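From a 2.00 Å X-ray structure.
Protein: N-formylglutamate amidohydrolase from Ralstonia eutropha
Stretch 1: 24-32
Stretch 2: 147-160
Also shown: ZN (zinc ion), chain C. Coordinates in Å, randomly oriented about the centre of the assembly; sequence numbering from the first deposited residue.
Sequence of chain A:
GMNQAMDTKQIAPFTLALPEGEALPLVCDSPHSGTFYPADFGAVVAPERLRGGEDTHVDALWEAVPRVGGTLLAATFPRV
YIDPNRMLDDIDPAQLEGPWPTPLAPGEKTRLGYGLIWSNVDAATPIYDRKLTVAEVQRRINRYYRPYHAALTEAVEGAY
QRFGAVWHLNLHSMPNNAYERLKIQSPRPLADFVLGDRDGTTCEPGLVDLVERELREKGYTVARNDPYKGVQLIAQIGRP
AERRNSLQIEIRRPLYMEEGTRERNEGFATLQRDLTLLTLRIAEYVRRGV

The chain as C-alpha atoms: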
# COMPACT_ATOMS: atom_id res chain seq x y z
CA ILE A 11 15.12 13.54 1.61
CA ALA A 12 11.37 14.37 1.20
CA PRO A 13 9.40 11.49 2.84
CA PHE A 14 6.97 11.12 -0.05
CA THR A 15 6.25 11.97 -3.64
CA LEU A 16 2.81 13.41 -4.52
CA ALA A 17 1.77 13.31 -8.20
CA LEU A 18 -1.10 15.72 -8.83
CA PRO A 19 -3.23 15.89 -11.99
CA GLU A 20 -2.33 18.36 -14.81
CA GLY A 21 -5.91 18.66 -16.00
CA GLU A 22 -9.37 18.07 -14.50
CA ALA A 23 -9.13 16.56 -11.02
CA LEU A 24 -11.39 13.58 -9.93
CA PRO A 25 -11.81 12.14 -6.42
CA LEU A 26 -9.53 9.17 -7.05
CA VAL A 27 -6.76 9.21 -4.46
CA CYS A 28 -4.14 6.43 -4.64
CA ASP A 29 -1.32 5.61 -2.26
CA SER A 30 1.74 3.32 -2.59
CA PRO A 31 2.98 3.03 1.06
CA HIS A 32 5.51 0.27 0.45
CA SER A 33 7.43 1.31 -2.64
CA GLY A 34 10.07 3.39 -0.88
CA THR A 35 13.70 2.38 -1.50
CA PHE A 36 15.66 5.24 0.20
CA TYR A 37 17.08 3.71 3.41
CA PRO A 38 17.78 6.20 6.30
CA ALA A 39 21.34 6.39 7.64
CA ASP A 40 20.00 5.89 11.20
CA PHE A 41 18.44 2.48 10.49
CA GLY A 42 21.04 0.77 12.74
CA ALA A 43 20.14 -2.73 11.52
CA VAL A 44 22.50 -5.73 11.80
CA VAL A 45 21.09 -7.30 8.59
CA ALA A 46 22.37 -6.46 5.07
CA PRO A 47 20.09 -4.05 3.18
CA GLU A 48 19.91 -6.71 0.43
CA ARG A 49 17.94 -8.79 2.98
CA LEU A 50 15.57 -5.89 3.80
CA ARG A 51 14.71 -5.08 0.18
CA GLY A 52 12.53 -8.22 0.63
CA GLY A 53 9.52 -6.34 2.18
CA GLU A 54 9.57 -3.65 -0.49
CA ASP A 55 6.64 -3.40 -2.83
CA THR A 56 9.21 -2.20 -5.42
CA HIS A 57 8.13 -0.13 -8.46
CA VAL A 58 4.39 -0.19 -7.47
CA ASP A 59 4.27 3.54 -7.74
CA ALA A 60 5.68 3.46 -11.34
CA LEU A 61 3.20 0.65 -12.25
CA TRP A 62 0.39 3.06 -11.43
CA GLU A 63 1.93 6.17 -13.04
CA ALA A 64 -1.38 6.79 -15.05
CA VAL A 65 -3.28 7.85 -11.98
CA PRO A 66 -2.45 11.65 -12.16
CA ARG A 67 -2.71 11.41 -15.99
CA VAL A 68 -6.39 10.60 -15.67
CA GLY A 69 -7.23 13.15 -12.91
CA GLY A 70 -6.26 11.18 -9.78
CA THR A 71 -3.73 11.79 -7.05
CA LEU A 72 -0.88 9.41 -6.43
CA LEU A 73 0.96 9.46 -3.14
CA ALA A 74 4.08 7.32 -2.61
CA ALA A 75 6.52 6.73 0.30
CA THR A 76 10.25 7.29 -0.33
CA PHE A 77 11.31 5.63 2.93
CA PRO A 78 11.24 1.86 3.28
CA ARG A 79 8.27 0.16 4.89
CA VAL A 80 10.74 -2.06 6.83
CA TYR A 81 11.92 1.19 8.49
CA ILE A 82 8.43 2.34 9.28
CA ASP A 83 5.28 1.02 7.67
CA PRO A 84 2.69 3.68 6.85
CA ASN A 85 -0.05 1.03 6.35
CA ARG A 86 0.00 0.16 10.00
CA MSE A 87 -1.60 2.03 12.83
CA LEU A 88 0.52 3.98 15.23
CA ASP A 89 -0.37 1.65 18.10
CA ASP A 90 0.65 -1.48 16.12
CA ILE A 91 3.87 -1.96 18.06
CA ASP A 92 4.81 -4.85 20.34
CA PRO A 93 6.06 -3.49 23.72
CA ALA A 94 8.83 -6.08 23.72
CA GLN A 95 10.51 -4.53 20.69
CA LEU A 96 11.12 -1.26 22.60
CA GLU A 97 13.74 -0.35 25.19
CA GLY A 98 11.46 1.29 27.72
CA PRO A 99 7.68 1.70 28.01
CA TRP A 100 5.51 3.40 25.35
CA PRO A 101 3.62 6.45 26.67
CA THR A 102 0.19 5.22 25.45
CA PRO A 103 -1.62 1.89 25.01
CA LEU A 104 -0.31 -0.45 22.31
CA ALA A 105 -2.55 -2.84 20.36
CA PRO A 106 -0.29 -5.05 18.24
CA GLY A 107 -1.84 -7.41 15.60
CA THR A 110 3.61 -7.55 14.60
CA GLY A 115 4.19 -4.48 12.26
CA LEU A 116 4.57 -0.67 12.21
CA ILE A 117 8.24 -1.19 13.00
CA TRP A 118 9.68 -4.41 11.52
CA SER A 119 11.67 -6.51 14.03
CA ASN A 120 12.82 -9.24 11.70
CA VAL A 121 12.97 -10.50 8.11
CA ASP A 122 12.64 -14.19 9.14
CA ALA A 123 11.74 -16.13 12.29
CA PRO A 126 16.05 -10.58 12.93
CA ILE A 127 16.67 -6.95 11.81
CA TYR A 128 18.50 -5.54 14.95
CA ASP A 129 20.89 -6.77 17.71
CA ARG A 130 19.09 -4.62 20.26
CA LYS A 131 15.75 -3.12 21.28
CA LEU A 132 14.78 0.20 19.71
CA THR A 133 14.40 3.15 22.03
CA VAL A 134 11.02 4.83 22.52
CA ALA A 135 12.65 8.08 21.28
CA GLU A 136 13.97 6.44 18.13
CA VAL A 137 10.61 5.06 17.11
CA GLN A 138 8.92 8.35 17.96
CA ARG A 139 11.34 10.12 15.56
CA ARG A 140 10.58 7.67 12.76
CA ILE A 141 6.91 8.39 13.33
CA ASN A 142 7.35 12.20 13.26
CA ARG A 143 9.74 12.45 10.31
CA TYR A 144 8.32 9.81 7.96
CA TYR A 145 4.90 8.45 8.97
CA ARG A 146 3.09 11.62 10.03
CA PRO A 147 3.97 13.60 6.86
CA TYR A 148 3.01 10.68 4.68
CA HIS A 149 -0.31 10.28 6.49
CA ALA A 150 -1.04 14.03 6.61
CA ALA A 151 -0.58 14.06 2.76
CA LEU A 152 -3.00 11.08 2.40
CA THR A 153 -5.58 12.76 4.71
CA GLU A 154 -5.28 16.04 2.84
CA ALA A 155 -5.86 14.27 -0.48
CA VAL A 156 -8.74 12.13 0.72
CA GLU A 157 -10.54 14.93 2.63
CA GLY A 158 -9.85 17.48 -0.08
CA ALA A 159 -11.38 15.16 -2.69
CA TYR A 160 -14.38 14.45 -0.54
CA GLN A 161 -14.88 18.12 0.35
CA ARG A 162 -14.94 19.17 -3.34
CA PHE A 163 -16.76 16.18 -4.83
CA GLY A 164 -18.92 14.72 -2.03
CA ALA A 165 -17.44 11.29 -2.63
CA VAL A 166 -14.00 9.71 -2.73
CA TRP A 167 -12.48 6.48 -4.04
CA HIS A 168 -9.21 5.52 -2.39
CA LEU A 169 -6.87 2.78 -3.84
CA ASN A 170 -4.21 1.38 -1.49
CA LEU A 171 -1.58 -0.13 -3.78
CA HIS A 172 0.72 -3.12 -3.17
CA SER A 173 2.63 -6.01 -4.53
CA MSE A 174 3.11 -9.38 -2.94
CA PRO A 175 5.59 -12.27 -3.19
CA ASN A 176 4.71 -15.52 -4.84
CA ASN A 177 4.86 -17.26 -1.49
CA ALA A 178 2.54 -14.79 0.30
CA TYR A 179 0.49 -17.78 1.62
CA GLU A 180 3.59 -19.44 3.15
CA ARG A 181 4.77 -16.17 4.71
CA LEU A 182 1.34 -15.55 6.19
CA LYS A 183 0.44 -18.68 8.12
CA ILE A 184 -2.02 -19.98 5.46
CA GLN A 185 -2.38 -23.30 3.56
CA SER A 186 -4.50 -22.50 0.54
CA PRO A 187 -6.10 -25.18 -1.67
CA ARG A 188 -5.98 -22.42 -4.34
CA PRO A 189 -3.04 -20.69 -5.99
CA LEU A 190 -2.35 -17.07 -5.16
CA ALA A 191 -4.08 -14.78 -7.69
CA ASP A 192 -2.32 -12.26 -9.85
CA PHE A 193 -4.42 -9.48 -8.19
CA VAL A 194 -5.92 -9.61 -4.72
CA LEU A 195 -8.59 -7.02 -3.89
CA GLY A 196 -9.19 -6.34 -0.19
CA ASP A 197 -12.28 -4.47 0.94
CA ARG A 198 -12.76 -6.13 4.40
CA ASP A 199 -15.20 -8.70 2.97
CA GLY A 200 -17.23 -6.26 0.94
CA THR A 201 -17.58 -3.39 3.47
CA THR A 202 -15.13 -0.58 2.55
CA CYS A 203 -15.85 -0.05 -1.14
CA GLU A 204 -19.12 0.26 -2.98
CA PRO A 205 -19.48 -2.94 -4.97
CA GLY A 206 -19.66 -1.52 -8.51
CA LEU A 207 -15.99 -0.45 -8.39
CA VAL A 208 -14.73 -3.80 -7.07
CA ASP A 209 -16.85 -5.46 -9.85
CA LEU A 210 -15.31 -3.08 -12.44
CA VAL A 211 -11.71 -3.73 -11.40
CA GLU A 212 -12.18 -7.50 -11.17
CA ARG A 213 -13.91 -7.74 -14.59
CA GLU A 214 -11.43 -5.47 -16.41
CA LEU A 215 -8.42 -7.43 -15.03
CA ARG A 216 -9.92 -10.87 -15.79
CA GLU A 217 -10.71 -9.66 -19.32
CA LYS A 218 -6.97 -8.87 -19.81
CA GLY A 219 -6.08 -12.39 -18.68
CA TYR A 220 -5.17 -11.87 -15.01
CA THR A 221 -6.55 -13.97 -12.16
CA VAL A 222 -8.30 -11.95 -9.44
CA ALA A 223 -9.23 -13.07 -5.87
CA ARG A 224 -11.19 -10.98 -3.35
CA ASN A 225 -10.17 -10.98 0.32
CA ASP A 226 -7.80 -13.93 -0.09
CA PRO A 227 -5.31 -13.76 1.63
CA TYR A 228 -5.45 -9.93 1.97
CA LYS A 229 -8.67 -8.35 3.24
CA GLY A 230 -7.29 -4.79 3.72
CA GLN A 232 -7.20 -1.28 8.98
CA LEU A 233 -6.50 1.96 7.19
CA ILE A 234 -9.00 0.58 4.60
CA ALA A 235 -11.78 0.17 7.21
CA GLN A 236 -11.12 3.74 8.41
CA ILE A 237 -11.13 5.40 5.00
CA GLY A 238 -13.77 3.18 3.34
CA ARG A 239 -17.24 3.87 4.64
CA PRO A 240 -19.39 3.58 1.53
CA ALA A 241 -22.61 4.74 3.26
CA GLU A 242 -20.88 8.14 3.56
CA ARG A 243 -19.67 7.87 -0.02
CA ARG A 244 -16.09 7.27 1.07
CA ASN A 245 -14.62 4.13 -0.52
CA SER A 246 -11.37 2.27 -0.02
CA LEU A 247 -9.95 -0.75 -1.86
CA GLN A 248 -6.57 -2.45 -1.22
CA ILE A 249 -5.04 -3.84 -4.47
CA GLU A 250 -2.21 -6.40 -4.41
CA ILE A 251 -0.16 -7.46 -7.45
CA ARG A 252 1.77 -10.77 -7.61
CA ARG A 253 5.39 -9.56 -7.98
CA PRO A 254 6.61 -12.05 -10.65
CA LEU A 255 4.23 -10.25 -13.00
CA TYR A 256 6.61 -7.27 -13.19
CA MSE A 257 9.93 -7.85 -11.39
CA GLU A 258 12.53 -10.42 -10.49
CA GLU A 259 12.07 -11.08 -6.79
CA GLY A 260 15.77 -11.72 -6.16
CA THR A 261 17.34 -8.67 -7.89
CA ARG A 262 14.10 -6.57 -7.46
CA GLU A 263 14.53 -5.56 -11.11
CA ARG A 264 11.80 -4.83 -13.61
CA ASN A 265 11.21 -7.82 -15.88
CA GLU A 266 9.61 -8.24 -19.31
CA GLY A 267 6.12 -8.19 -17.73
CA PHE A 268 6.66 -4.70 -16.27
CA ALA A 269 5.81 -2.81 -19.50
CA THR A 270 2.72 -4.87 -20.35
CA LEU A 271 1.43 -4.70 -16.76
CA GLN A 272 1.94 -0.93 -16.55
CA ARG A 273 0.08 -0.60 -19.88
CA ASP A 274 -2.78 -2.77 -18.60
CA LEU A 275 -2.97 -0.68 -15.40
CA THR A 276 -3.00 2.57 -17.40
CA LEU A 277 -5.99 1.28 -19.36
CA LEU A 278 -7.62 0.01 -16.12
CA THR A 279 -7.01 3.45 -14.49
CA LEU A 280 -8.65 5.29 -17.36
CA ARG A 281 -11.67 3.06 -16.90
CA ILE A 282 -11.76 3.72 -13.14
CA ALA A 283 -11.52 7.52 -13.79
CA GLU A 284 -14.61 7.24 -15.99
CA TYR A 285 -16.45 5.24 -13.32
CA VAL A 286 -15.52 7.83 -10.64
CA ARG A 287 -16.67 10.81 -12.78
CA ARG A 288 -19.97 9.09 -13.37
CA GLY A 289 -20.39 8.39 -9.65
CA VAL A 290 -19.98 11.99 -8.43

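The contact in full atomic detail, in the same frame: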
# COMPACT_ATOMS: atom_id res chain seq x y z
N LEU A 24 -10.26 14.48 -10.34
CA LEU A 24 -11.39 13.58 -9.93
C LEU A 24 -11.10 13.08 -8.54
O LEU A 24 -9.93 13.03 -8.16
CB LEU A 24 -11.45 12.39 -10.90
CG LEU A 24 -11.96 12.72 -12.32
CD1 LEU A 24 -11.71 11.51 -13.26
CD2 LEU A 24 -13.45 13.07 -12.27
N PRO A 25 -12.11 12.65 -7.77
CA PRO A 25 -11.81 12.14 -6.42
C PRO A 25 -11.35 10.67 -6.39
O PRO A 25 -12.01 9.80 -5.80
CB PRO A 25 -13.15 12.24 -5.71
CG PRO A 25 -14.18 12.05 -6.83
CD PRO A 25 -13.56 12.63 -8.08
N LEU A 26 -10.24 10.43 -7.05
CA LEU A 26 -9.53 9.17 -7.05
C LEU A 26 -8.20 9.47 -6.41
O LEU A 26 -7.35 10.18 -6.98
CB LEU A 26 -9.36 8.68 -8.47
CG LEU A 26 -8.48 7.43 -8.59
CD1 LEU A 26 -9.21 6.25 -8.05
CD2 LEU A 26 -8.06 7.26 -10.06
N VAL A 27 -8.00 8.95 -5.21
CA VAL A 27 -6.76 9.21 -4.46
C VAL A 27 -6.11 7.84 -4.26
O VAL A 27 -6.76 6.92 -3.77
CB VAL A 27 -7.06 9.86 -3.10
CG1 VAL A 27 -5.78 10.03 -2.25
CG2 VAL A 27 -7.77 11.17 -3.31
N CYS A 28 -4.83 7.72 -4.64
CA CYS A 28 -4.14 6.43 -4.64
C CYS A 28 -2.86 6.53 -3.84
O CYS A 28 -2.11 7.50 -4.00
CB CYS A 28 -3.87 5.98 -6.07
SG CYS A 28 -5.34 5.74 -7.02
N ASP A 29 -2.61 5.60 -2.90
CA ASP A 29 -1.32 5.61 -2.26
C ASP A 29 -0.54 4.29 -2.38
O ASP A 29 -1.12 3.25 -2.40
CB ASP A 29 -1.39 6.12 -0.85
CG ASP A 29 -1.85 5.13 0.12
OD1 ASP A 29 -2.95 4.61 -0.09
OD2 ASP A 29 -1.14 4.92 1.13
N SER A 30 0.78 4.43 -2.52
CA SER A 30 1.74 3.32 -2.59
C SER A 30 2.63 3.50 -1.31
O SER A 30 3.71 4.16 -1.34
CB SER A 30 2.54 3.37 -3.90
OG SER A 30 3.57 2.40 -4.04
N PRO A 31 2.23 2.86 -0.21
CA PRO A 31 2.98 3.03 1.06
C PRO A 31 4.30 2.25 1.18
O PRO A 31 5.09 2.49 2.09
CB PRO A 31 1.99 2.52 2.12
CG PRO A 31 1.15 1.55 1.38
CD PRO A 31 1.02 2.02 -0.04
N HIS A 32 4.48 1.26 0.32
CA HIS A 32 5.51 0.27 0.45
C HIS A 32 6.60 0.28 -0.58
O HIS A 32 7.47 -0.56 -0.52
CB HIS A 32 4.84 -1.07 0.50
CG HIS A 32 4.05 -1.27 1.75
ND1 HIS A 32 3.11 -2.26 1.88
CD2 HIS A 32 4.07 -0.60 2.93
CE1 HIS A 32 2.59 -2.19 3.09
NE2 HIS A 32 3.16 -1.20 3.75
N PRO A 147 4.08 12.91 8.15
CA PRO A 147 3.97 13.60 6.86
C PRO A 147 3.28 12.81 5.78
O PRO A 147 2.44 13.38 5.07
CB PRO A 147 5.43 13.86 6.50
CG PRO A 147 6.11 13.92 7.74
CD PRO A 147 5.47 12.88 8.59
N TYR A 148 3.66 11.54 5.62
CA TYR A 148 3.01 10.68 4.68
C TYR A 148 1.51 10.65 4.95
O TYR A 148 0.69 10.89 4.05
CB TYR A 148 3.58 9.25 4.73
CG TYR A 148 2.94 8.32 3.71
CD1 TYR A 148 3.47 8.20 2.44
CD2 TYR A 148 1.80 7.58 4.02
CE1 TYR A 148 2.89 7.36 1.49
CE2 TYR A 148 1.25 6.71 3.09
CZ TYR A 148 1.78 6.63 1.82
OH TYR A 148 1.23 5.79 0.87
N HIS A 149 1.13 10.36 6.19
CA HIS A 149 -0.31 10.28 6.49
C HIS A 149 -1.07 11.60 6.42
O HIS A 149 -2.21 11.64 5.89
CB HIS A 149 -0.59 9.48 7.77
CG HIS A 149 -0.86 8.06 7.46
ND1 HIS A 149 -2.13 7.58 7.25
CD2 HIS A 149 -0.01 7.05 7.12
CE1 HIS A 149 -2.06 6.32 6.85
NE2 HIS A 149 -0.79 5.98 6.74
N ALA A 150 -0.45 12.69 6.86
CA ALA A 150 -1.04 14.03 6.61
C ALA A 150 -1.33 14.29 5.10
O ALA A 150 -2.39 14.85 4.76
CB ALA A 150 -0.18 15.16 7.18
N ALA A 151 -0.44 13.83 4.22
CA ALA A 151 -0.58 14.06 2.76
C ALA A 151 -1.76 13.24 2.29
O ALA A 151 -2.57 13.75 1.51
CB ALA A 151 0.67 13.66 1.99
N LEU A 152 -1.86 11.99 2.76
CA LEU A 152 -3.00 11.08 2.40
C LEU A 152 -4.33 11.67 2.88
O LEU A 152 -5.30 11.74 2.13
CB LEU A 152 -2.83 9.67 2.95
CG LEU A 152 -3.90 8.61 2.58
CD1 LEU A 152 -4.04 8.44 1.03
CD2 LEU A 152 -3.59 7.32 3.25
N THR A 153 -4.39 12.06 4.15
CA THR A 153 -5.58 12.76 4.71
C THR A 153 -5.99 13.97 3.89
O THR A 153 -7.17 14.17 3.56
CB THR A 153 -5.31 13.13 6.19
OG1 THR A 153 -5.10 11.91 6.90
CG2 THR A 153 -6.50 13.92 6.85
N GLU A 154 -5.01 14.81 3.57
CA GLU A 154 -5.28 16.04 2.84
C GLU A 154 -5.86 15.69 1.51
O GLU A 154 -6.77 16.36 1.07
CB GLU A 154 -4.00 16.88 2.69
CG GLU A 154 -4.10 18.04 1.76
CD GLU A 154 -5.16 19.07 2.18
OE1 GLU A 154 -5.35 19.29 3.39
OE2 GLU A 154 -5.81 19.65 1.27
N ALA A 155 -5.35 14.66 0.85
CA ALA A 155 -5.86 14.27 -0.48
C ALA A 155 -7.25 13.65 -0.39
O ALA A 155 -8.15 13.95 -1.16
CB ALA A 155 -4.86 13.28 -1.23
N VAL A 156 -7.45 12.81 0.59
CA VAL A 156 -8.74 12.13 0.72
C VAL A 156 -9.84 13.14 1.13
O VAL A 156 -10.89 13.20 0.51
CB VAL A 156 -8.62 10.99 1.74
CG1 VAL A 156 -10.01 10.45 2.14
CG2 VAL A 156 -7.72 9.83 1.12
N GLU A 157 -9.58 13.95 2.15
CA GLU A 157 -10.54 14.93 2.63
C GLU A 157 -10.77 16.09 1.65
O GLU A 157 -11.86 16.63 1.61
CB GLU A 157 -10.14 15.45 3.99
CG GLU A 157 -10.11 14.41 5.07
CD GLU A 157 -11.43 13.70 5.26
OE1 GLU A 157 -12.52 14.34 5.22
OE2 GLU A 157 -11.37 12.48 5.48
N GLY A 158 -9.73 16.52 0.95
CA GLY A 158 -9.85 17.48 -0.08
C GLY A 158 -10.77 17.01 -1.22
O GLY A 158 -11.65 17.73 -1.63
N ALA A 159 -10.52 15.80 -1.72
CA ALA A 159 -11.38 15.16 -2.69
C ALA A 159 -12.83 15.13 -2.23
O ALA A 159 -13.72 15.54 -2.97
CB ALA A 159 -10.87 13.73 -3.00
N TYR A 160 -13.06 14.64 -1.01
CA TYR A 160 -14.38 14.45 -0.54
C TYR A 160 -15.04 15.83 -0.39
O TYR A 160 -16.19 16.00 -0.72
CB TYR A 160 -14.38 13.71 0.81
CG TYR A 160 -15.76 13.50 1.32
CD1 TYR A 160 -16.47 12.40 0.97
CD2 TYR A 160 -16.41 14.47 2.10
CE1 TYR A 160 -17.77 12.23 1.38
CE2 TYR A 160 -17.70 14.29 2.54
CZ TYR A 160 -18.38 13.17 2.17
OH TYR A 160 -19.67 12.95 2.62
ZN ZN C . 2.42 -3.69 0.49

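A helix packed on a β-strand illustrates a general rule: alternation along the strand offers every second side chain to the helix, and the helix answers with residues spaced three or four apart. Here strand 26-30 runs nearly antiparallel to helix 147-160, at 166°, with the axes 8.5 Å apart at their closest, and together they bury 399 Å².

The backbones lie nearest at Pro25, whose CB meets Ala159 CB at 3.8 Å. A methyl is all that Ala159 presents, which suits a place where Pro25 CA and Ala159 CA are only 4.8 Å apart. Leu26 points away and leaves the helix untouched.

Val27, directed toward the helix, is the apolar centre. With chi1 in the t well, its CG1 lies 3.5 Å from Ala155 CB, 3.9 Å from Val156 CG2 and 4.0 Å from Leu152 CD1, while CG2 reaches Ala159 CB at 4.0 Å. The branched side chain thus fills a pocket lined by successive turns of the helix, and alanine at 155 and 159 lets it approach closely.

Cys28 again turns away. Asp29 returns to the helix, its CB 4.0 Å from Leu152 CD1 and its carboxylate at the single hydrogen bond of the contact: Tyr148 OH donates to Asp29 OD2 across a short 2.5 Å. The carboxylate lies at the edge of the tyrosine ring, near its plane, where the hydroxyl can address it. Asp29 OD1 is satisfied elsewhere in the structure, so this buried acid does not lack partners.

Ser30 points away. The separation has widened by Pro31, whose CA lies 8.5 Å from Tyr148 CA, but the long tyrosine spans the gap, and Pro31 CB packs 4.1 Å from Tyr148 CZ. Beyond it, His32 makes no contact with the helix; its ND1 binds ZN at 2.1 Å.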